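Local structure of cytosolic IMP-GMP specific 5'-nucleotidase (4OHF) at the interface of chains A and B. The protein removes the 5'-phosphate from selected purine nucleoside monophosphates, IMP and GMP above all, by hydrolysis, as a magnesium-dependent cytosolic nucleotidase of the HAD type. Numbering follows the deposited sequence. Chains: chain A/B, Cytosolic IMP-GMP specific 5'-nucleotidase.

Three patches of one subunit interface show how long helices and a C-terminal segment can tie two copies of a protein together. Between the centres of their C-alpha atoms, contacts 1 and 2 lie about 23 Å apart; contact 3 is about 37 Å from contact 1 and 36 Å from contact 2. Helix 327-364 of chain A serves contacts 1 and 3; its counterpart in chain B, helix 338-367, serves contact 2. Position 453 recurs in different surroundings: B:Leu453, in a loop, in contact 1, and A:Leu453, in helix 451-455, in contact 2. This inexact two-fold pairing may help hold the four-copy deposited assembly.

Contact 1: the interface of chains A and B. Residues chain A 327, 330-331, 334, 410-411, 430; chain B 453, 455.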
ATOM      1  N   LEU A 327      23.825 -18.118  20.355  1.00 45.61           N
ATOM      2  CA  LEU A 327      23.262 -19.283  21.033  1.00 47.05           C
ATOM      3  C   LEU A 327      24.182 -19.823  22.111  1.00 46.67           C
ATOM      4  O   LEU A 327      23.712 -20.259  23.166  1.00 46.55           O
ATOM      5  CB  LEU A 327      22.967 -20.410  20.046  1.00 47.30           C
ATOM      6  CG  LEU A 327      21.598 -20.413  19.381  1.00 48.47           C
ATOM      7  CD1 LEU A 327      21.491 -21.661  18.532  1.00 49.01           C
ATOM      8  CD2 LEU A 327      20.511 -20.399  20.421  1.00 48.19           C
ATOM      9  N   GLU A 330      23.600 -17.933  25.227  1.00 48.97           N
ATOM     10  CA  GLU A 330      22.220 -18.114  25.648  1.00 47.87           C
ATOM     11  C   GLU A 330      22.029 -19.485  26.277  1.00 45.15           C
ATOM     12  O   GLU A 330      21.421 -19.589  27.330  1.00 41.53           O
ATOM     13  CB  GLU A 330      21.263 -17.971  24.465  1.00 52.56           C
ATOM     14  CG  GLU A 330      20.913 -16.551  24.070  1.00 55.66           C
ATOM     15  CD  GLU A 330      19.610 -16.072  24.672  1.00 56.69           C
ATOM     16  OE1 GLU A 330      18.650 -16.874  24.753  1.00 58.06           O
ATOM     17  OE2 GLU A 330      19.542 -14.883  25.044  1.00 57.89           O
ATOM     18  N   ILE A 331      22.544 -20.531  25.632  1.00 44.14           N
ATOM     19  CA  ILE A 331      22.387 -21.885  26.157  1.00 44.38           C
ATOM     20  C   ILE A 331      23.083 -21.997  27.512  1.00 46.11           C
ATOM     21  O   ILE A 331      22.450 -22.307  28.530  1.00 45.37           O
ATOM     22  CB  ILE A 331      22.975 -22.959  25.194  1.00 44.61           C
ATOM     23  CG1 ILE A 331      22.449 -22.760  23.770  1.00 43.59           C
ATOM     24  CG2 ILE A 331      22.591 -24.353  25.664  1.00 43.55           C
ATOM     25  CD1 ILE A 331      20.970 -22.670  23.661  1.00 43.65           C
ATOM     26  N   GLN A 334      21.264 -20.475  30.221  1.00 51.86           N
ATOM     27  CA  GLN A 334      20.032 -21.167  30.561  1.00 55.22           C
ATOM     28  C   GLN A 334      20.353 -22.428  31.356  1.00 56.15           C
ATOM     29  O   GLN A 334      19.604 -22.830  32.246  1.00 55.50           O
ATOM     30  CB  GLN A 334      19.253 -21.486  29.281  1.00 56.78           C
ATOM     31  CG  GLN A 334      18.848 -20.209  28.525  1.00 58.16           C
ATOM     32  CD  GLN A 334      17.807 -20.443  27.448  1.00 59.42           C
ATOM     33  OE1 GLN A 334      17.203 -19.489  26.933  1.00 59.16           O
ATOM     34  NE2 GLN A 334      17.589 -21.713  27.097  1.00 59.75           N
ATOM     35  N   PHE A 410      16.137 -14.551  22.861  1.00 51.61           N
ATOM     36  CA  PHE A 410      14.953 -15.241  22.371  1.00 51.77           C
ATOM     37  C   PHE A 410      13.683 -14.982  23.184  1.00 52.58           C
ATOM     38  O   PHE A 410      12.591 -15.396  22.791  1.00 50.42           O
ATOM     39  CB  PHE A 410      15.233 -16.753  22.322  1.00 51.81           C
ATOM     40  CG  PHE A 410      16.193 -17.168  21.237  1.00 50.76           C
ATOM     41  CD1 PHE A 410      15.721 -17.627  20.006  1.00 50.16           C
ATOM     42  CD2 PHE A 410      17.569 -17.107  21.443  1.00 50.21           C
ATOM     43  CE1 PHE A 410      16.601 -18.023  18.993  1.00 49.06           C
ATOM     44  CE2 PHE A 410      18.459 -17.503  20.435  1.00 49.87           C
ATOM     45  CZ  PHE A 410      17.973 -17.961  19.211  1.00 49.13           C
ATOM     46  N   ARG A 411      13.817 -14.298  24.314  1.00 53.99           N
ATOM     47  CA  ARG A 411      12.658 -14.013  25.152  1.00 56.34           C
ATOM     48  C   ARG A 411      12.454 -12.528  25.404  1.00 56.74           C
ATOM     49  O   ARG A 411      13.390 -11.818  25.751  1.00 57.41           O
ATOM     50  CB  ARG A 411      12.793 -14.717  26.495  1.00 59.37           C
ATOM     51  CG  ARG A 411      11.759 -15.788  26.732  1.00 65.18           C
ATOM     52  CD  ARG A 411      12.153 -16.963  25.899  1.00 68.16           C
ATOM     53  NE  ARG A 411      11.333 -18.102  26.118  1.00 72.92           N
ATOM     54  CZ  ARG A 411      11.610 -19.331  26.535  1.00 76.34           C
ATOM     55  NH1 ARG A 411      10.553 -20.116  26.598  1.00 76.76           N
ATOM     56  NH2 ARG A 411      12.813 -19.800  26.885  1.00 76.53           N
ATOM     57  N   TYR A 430      18.323 -24.426  12.987  1.00 43.36           N
ATOM     58  CA  TYR A 430      19.286 -23.403  13.357  1.00 44.76           C
ATOM     59  C   TYR A 430      20.306 -23.977  14.327  1.00 46.01           C
ATOM     60  O   TYR A 430      20.018 -24.921  15.076  1.00 45.79           O
ATOM     61  CB  TYR A 430      18.592 -22.171  13.954  1.00 44.17           C
ATOM     62  CG  TYR A 430      17.803 -22.392  15.227  1.00 44.00           C
ATOM     63  CD1 TYR A 430      16.587 -23.067  15.217  1.00 42.99           C
ATOM     64  CD2 TYR A 430      18.237 -21.859  16.436  1.00 44.96           C
ATOM     65  CE1 TYR A 430      15.824 -23.192  16.375  1.00 41.83           C
ATOM     66  CE2 TYR A 430      17.475 -21.979  17.593  1.00 43.39           C
ATOM     67  CZ  TYR A 430      16.270 -22.641  17.548  1.00 42.33           C
ATOM     68  OH  TYR A 430      15.488 -22.702  18.671  1.00 44.52           O
TER
ATOM     69  N   LEU B 453      11.294 -23.301  23.572  1.00 60.63           N
ATOM     70  CA  LEU B 453      11.908 -23.093  22.275  1.00 58.98           C
ATOM     71  C   LEU B 453      12.717 -24.335  21.923  1.00 58.50           C
ATOM     72  O   LEU B 453      13.201 -25.026  22.814  1.00 59.99           O
ATOM     73  CB  LEU B 453      12.828 -21.879  22.347  1.00 59.45           C
ATOM     74  CG  LEU B 453      12.148 -20.540  22.596  1.00 58.93           C
ATOM     75  CD1 LEU B 453      13.187 -19.475  22.902  1.00 58.79           C
ATOM     76  CD2 LEU B 453      11.335 -20.171  21.367  1.00 61.14           C
ATOM     77  N   HIS B 455      15.626 -24.832  21.221  1.00 56.17           N
ATOM     78  CA  HIS B 455      16.921 -24.952  21.888  1.00 57.74           C
ATOM     79  C   HIS B 455      16.781 -25.052  23.412  1.00 59.63           C
ATOM     80  O   HIS B 455      17.770 -25.274  24.111  1.00 60.40           O
ATOM     81  CB  HIS B 455      17.871 -23.800  21.503  1.00 55.77           C
ATOM     82  CG  HIS B 455      17.398 -22.439  21.914  1.00 53.78           C
ATOM     83  ND1 HIS B 455      16.464 -21.723  21.194  1.00 51.52           N
ATOM     84  CD2 HIS B 455      17.740 -21.657  22.966  1.00 52.16           C
ATOM     85  CE1 HIS B 455      16.254 -20.561  21.786  1.00 51.99           C
ATOM     86  NE2 HIS B 455      17.016 -20.495  22.864  1.00 51.47           N
TER
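The imidazole of B:His455, tilted against the phenyl plane of A:Phe410, leans its CE1 corner over that ring, 3.4 Å above the plane and over its centre. One face of the imidazole receives the methyl CD2 of A:Leu327, set toward the rim, while its in-plane edge takes up CB of A:Phe410 and the phenol oxygen of A:Tyr430. That OH hydrogen-bonds to ND1 of B:His455 at 2.9 Å, with ND1 lying in the plane of the tyrosine ring; which partner donates is not decided. With CG held between its own backbone N and carbonyl carbon (chi1 63°), B:His455 turns its ring into the chain A pocket, where the bond to the phenol would limit its rotation. The methyl CD1 of A:Ile331 adds a contact at 3.5 Å to CD2 of B:His455. Nearby, B:Leu453 applies its CD1 branch in two places: to CB of A:Phe410 at 3.5 Å, and over one face of the guanidinium of A:Arg411. The carboxylate of A:Glu330, its OE1 4.4 Å from NE2 of B:His455, might favour a protonated imidazole, and the more distant guanidinium might counter it. The pocket receives the C-terminal segment of chain B and may stabilise the pairing of subunits.

Contact 2: the interface of chains A and B. Residues chain A 450, 453; chain B 341, 345, 348.
A:Leu453 swings CG opposite its backbone N (chi1 165°), pointing both methyl branches at B:Met348, whose chain bends at its last torsion (chi3 -99°) to present the methyl CE. The ends of the two chains meet head-on. CE of B:Met348 sits 3.8 Å from CD2 of A:Leu453 and 4.0 Å from CD1, so the thioether methyl touches both arms of the leucine fork. A:Arg450 behaves differently: its aliphatic stem lies alongside the methionine, antiparallel to it, with CD 3.7 Å from the sulfur SD of B:Met348. Farther along the arginine, NE comes within 3.8 Å of CB of the same methionine. The arginine stem and the leucine fork therefore engage successive parts of one flexible side chain, from CB through the sulfur to the terminal methyl, by van der Waals contact. Beside them, B:Gly345 has no side chain to intervene, and its CA stands 4.2 Å from CD2 of A:Leu453. The backbone oxygen O of B:Glu341 is 4.3 Å from CD1 of that leucine, a looser approach at the margin. In the fold, B:Glu341, B:Gly345 and B:Met348 belong to the long helix 338-367 of chain B, against which chain A sets its short C-terminal helix 451-455 and, just before it, the loop residue A:Arg450.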
ATOM      1  N   ARG A 450       8.500 -32.890  19.072  1.00 78.92           N
ATOM      2  CA  ARG A 450       7.099 -33.207  19.271  1.00 81.02           C
ATOM      3  C   ARG A 450       6.693 -32.572  20.611  1.00 82.12           C
ATOM      4  O   ARG A 450       5.950 -33.153  21.402  1.00 81.59           O
ATOM      5  CB  ARG A 450       6.930 -34.731  19.284  1.00 81.26           C
ATOM      6  CG  ARG A 450       7.727 -35.416  18.163  1.00 83.28           C
ATOM      7  CD  ARG A 450       7.431 -36.911  18.013  1.00 84.07           C
ATOM      8  NE  ARG A 450       7.918 -37.724  19.126  1.00 85.59           N
ATOM      9  CZ  ARG A 450       9.197 -38.022  19.350  1.00 86.67           C
ATOM     10  NH1 ARG A 450      10.149 -37.572  18.534  1.00 87.01           N
ATOM     11  NH2 ARG A 450       9.519 -38.790  20.387  1.00 85.17           N
ATOM     12  N   LEU A 453       3.180 -31.990  20.922  1.00 91.46           N
ATOM     13  CA  LEU A 453       2.496 -33.274  21.139  1.00 92.68           C
ATOM     14  C   LEU A 453       2.315 -33.511  22.650  1.00 93.31           C
ATOM     15  O   LEU A 453       1.191 -33.656  23.140  1.00 92.53           O
ATOM     16  CB  LEU A 453       3.324 -34.422  20.532  1.00 92.63           C
ATOM     17  CG  LEU A 453       3.019 -35.879  20.922  1.00 92.18           C
ATOM     18  CD1 LEU A 453       1.765 -36.376  20.219  1.00 90.55           C
ATOM     19  CD2 LEU A 453       4.214 -36.754  20.554  1.00 91.82           C
TER
ATOM     20  N   GLU B 341      -3.501 -40.821  21.456  1.00 50.84           N
ATOM     21  CA  GLU B 341      -2.455 -39.797  21.400  1.00 52.03           C
ATOM     22  C   GLU B 341      -1.193 -40.322  22.066  1.00 50.49           C
ATOM     23  O   GLU B 341      -0.077 -40.045  21.636  1.00 47.53           O
ATOM     24  CB  GLU B 341      -2.921 -38.522  22.120  1.00 55.08           C
ATOM     25  CG  GLU B 341      -2.867 -37.237  21.291  1.00 59.75           C
ATOM     26  CD  GLU B 341      -4.259 -36.632  21.043  1.00 63.39           C
ATOM     27  OE1 GLU B 341      -5.015 -36.451  22.035  1.00 63.78           O
ATOM     28  OE2 GLU B 341      -4.589 -36.333  19.862  1.00 60.74           O
ATOM     29  N   GLY B 345       2.494 -41.432  20.559  1.00 57.38           N
ATOM     30  CA  GLY B 345       3.730 -40.919  21.118  1.00 58.85           C
ATOM     31  C   GLY B 345       4.772 -42.010  21.315  1.00 59.54           C
ATOM     32  O   GLY B 345       5.931 -41.846  20.928  1.00 60.24           O
ATOM     33  N   MET B 348       6.076 -43.046  17.968  1.00 57.52           N
ATOM     34  CA  MET B 348       6.978 -42.133  17.302  1.00 57.98           C
ATOM     35  C   MET B 348       8.337 -42.235  17.963  1.00 56.98           C
ATOM     36  O   MET B 348       9.359 -42.243  17.288  1.00 56.25           O
ATOM     37  CB  MET B 348       6.432 -40.711  17.356  1.00 59.76           C
ATOM     38  CG  MET B 348       5.232 -40.524  16.447  1.00 63.34           C
ATOM     39  SD  MET B 348       4.916 -38.802  15.990  1.00 70.70           S
ATOM     40  CE  MET B 348       3.567 -38.301  17.152  1.00 68.11           C
TER

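Contact 3: the interface of chains A and B. Residues chain A 358, 362, 381; chain B 197, 201, 439-441.
The stronger polar link is made by B:Ser441, whose hydroxyl OG donates a hydrogen bond of 2.8 Å to the amide oxygen OE1 of A:Gln381. The glutamine chain bends at chi2 (78°), turning its terminal amide toward the serine. A second, weak hydrogen bond runs from the thiol SG of A:Cys362 to the backbone oxygen O of B:Glu439 at 3.2 Å. Both links end on the loop that carries B:Glu439, B:His440 and B:Ser441, and they reach it from separate helices of chain A: 327-364 supplies the cysteine, 376-398 the glutamine.

Van der Waals contacts fill the space between the two links. With CG opposite its backbone N (chi1 179°), A:Tyr358 extends its ring beneath B:Ser441, whose CB lies over one face toward the hydroxyl rim, 3.7 Å from CZ and 3.5 Å from OH of the tyrosine. CE2 of A:Tyr358 touches the serine backbone N. B:His197 brings CE1 of its imidazole to 4.0 Å from both SG of A:Cys362 and OH of A:Tyr358, and B:Tyr201 lies at the margin. Two helices of chain A thus meet a loop and the end of helix 189-200 of chain B, a junction that may steady the pairing of the subunits.

OG of B:Ser441 lies in the carbonyl plane of A:Gln381, on a lone pair of OE1; the angle at OE1 between the carbonyl bond and the serine oxygen is 133°.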
ATOM      1  N   TYR A 358      -9.676 -23.569  44.083  1.00 54.38           N
ATOM      2  CA  TYR A 358     -10.379 -22.303  44.322  1.00 55.50           C
ATOM      3  C   TYR A 358     -11.689 -22.225  43.535  1.00 55.10           C
ATOM      4  O   TYR A 358     -12.754 -22.049  44.114  1.00 53.50           O
ATOM      5  CB  TYR A 358      -9.509 -21.099  43.932  1.00 54.51           C
ATOM      6  CG  TYR A 358     -10.196 -19.756  44.144  1.00 54.14           C
ATOM      7  CD1 TYR A 358      -9.987 -19.016  45.313  1.00 54.90           C
ATOM      8  CD2 TYR A 358     -11.059 -19.228  43.182  1.00 55.03           C
ATOM      9  CE1 TYR A 358     -10.617 -17.783  45.513  1.00 53.62           C
ATOM     10  CE2 TYR A 358     -11.696 -17.993  43.376  1.00 53.81           C
ATOM     11  CZ  TYR A 358     -11.468 -17.277  44.542  1.00 54.20           C
ATOM     12  OH  TYR A 358     -12.080 -16.054  44.739  1.00 56.69           O
ATOM     13  N   CYS A 362     -15.578 -22.007  44.638  1.00 77.47           N
ATOM     14  CA  CYS A 362     -16.305 -20.834  44.145  1.00 81.74           C
ATOM     15  C   CYS A 362     -17.472 -21.271  43.252  1.00 83.55           C
ATOM     16  O   CYS A 362     -18.511 -20.607  43.188  1.00 84.52           O
ATOM     17  CB  CYS A 362     -15.352 -19.923  43.348  1.00 83.27           C
ATOM     18  SG  CYS A 362     -16.115 -18.474  42.520  1.00 87.23           S
ATOM     19  N   GLN A 381      -7.053 -18.130  48.745  1.00 57.56           N
ATOM     20  CA  GLN A 381      -6.629 -16.969  47.976  1.00 56.06           C
ATOM     21  C   GLN A 381      -5.235 -16.611  48.468  1.00 54.86           C
ATOM     22  O   GLN A 381      -4.321 -16.355  47.676  1.00 53.55           O
ATOM     23  CB  GLN A 381      -7.573 -15.787  48.220  1.00 56.52           C
ATOM     24  CG  GLN A 381      -7.089 -14.449  47.635  1.00 57.62           C
ATOM     25  CD  GLN A 381      -7.303 -14.332  46.126  1.00 60.27           C
ATOM     26  OE1 GLN A 381      -8.447 -14.282  45.653  1.00 60.87           O
ATOM     27  NE2 GLN A 381      -6.201 -14.284  45.363  1.00 58.95           N
TER
ATOM     28  N   HIS B 197     -20.260 -11.494  41.546  1.00 53.07           N
ATOM     29  CA  HIS B 197     -18.994 -11.761  42.187  1.00 54.97           C
ATOM     30  C   HIS B 197     -18.031 -10.612  41.889  1.00 55.35           C
ATOM     31  O   HIS B 197     -17.598  -9.902  42.792  1.00 55.04           O
ATOM     32  CB  HIS B 197     -18.405 -13.062  41.659  1.00 58.55           C
ATOM     33  CG  HIS B 197     -17.226 -13.551  42.443  1.00 62.76           C
ATOM     34  ND1 HIS B 197     -16.223 -14.313  41.881  1.00 63.93           N
ATOM     35  CD2 HIS B 197     -16.900 -13.399  43.750  1.00 63.86           C
ATOM     36  CE1 HIS B 197     -15.327 -14.607  42.808  1.00 65.36           C
ATOM     37  NE2 HIS B 197     -15.715 -14.066  43.951  1.00 65.24           N
ATOM     38  N   TYR B 201     -16.301  -7.126  44.219  1.00 59.52           N
ATOM     39  CA  TYR B 201     -14.908  -6.763  44.466  1.00 59.35           C
ATOM     40  C   TYR B 201     -14.497  -5.422  43.863  1.00 58.71           C
ATOM     41  O   TYR B 201     -13.307  -5.167  43.670  1.00 59.81           O
ATOM     42  CB  TYR B 201     -13.967  -7.843  43.934  1.00 64.04           C
ATOM     43  CG  TYR B 201     -13.813  -9.062  44.821  1.00 69.22           C
ATOM     44  CD1 TYR B 201     -12.619  -9.304  45.503  1.00 71.45           C
ATOM     45  CD2 TYR B 201     -14.843 -10.004  44.941  1.00 71.86           C
ATOM     46  CE1 TYR B 201     -12.450 -10.460  46.281  1.00 74.34           C
ATOM     47  CE2 TYR B 201     -14.689 -11.160  45.713  1.00 73.60           C
ATOM     48  CZ  TYR B 201     -13.490 -11.383  46.378  1.00 75.04           C
ATOM     49  OH  TYR B 201     -13.329 -12.527  47.127  1.00 74.29           O
ATOM     50  N   GLU B 439     -15.717 -17.195  37.171  1.00 44.97           N
ATOM     51  CA  GLU B 439     -15.691 -18.150  38.271  1.00 46.55           C
ATOM     52  C   GLU B 439     -14.331 -18.077  38.980  1.00 46.52           C
ATOM     53  O   GLU B 439     -14.117 -18.683  40.024  1.00 44.53           O
ATOM     54  CB  GLU B 439     -15.909 -19.558  37.723  1.00 50.81           C
ATOM     55  CG  GLU B 439     -16.754 -20.430  38.606  1.00 57.25           C
ATOM     56  CD  GLU B 439     -18.216 -20.047  38.536  1.00 61.19           C
ATOM     57  OE1 GLU B 439     -18.897 -20.474  37.577  1.00 63.11           O
ATOM     58  OE2 GLU B 439     -18.680 -19.307  39.431  1.00 64.74           O
ATOM     59  N   HIS B 440     -13.401 -17.359  38.364  1.00 47.40           N
ATOM     60  CA  HIS B 440     -12.073 -17.163  38.924  1.00 45.84           C
ATOM     61  C   HIS B 440     -12.106 -15.951  39.837  1.00 45.61           C
ATOM     62  O   HIS B 440     -13.079 -15.199  39.876  1.00 43.69           O
ATOM     63  CB  HIS B 440     -11.053 -16.922  37.815  1.00 44.45           C
ATOM     64  CG  HIS B 440     -10.676 -18.159  37.070  1.00 46.48           C
ATOM     65  ND1 HIS B 440     -11.573 -18.873  36.307  1.00 47.23           N
ATOM     66  CD2 HIS B 440      -9.500 -18.828  36.990  1.00 48.10           C
ATOM     67  CE1 HIS B 440     -10.966 -19.927  35.789  1.00 47.48           C
ATOM     68  NE2 HIS B 440      -9.707 -19.924  36.188  1.00 45.90           N
ATOM     69  N   SER B 441     -11.020 -15.762  40.566  1.00 48.21           N
ATOM     70  CA  SER B 441     -10.904 -14.635  41.481  1.00 48.75           C
ATOM     71  C   SER B 441     -10.719 -13.338  40.707  1.00 48.59           C
ATOM     72  O   SER B 441      -9.839 -13.235  39.859  1.00 48.60           O
ATOM     73  CB  SER B 441      -9.704 -14.846  42.398  1.00 48.53           C
ATOM     74  OG  SER B 441      -9.432 -13.676  43.141  1.00 53.64           O
TER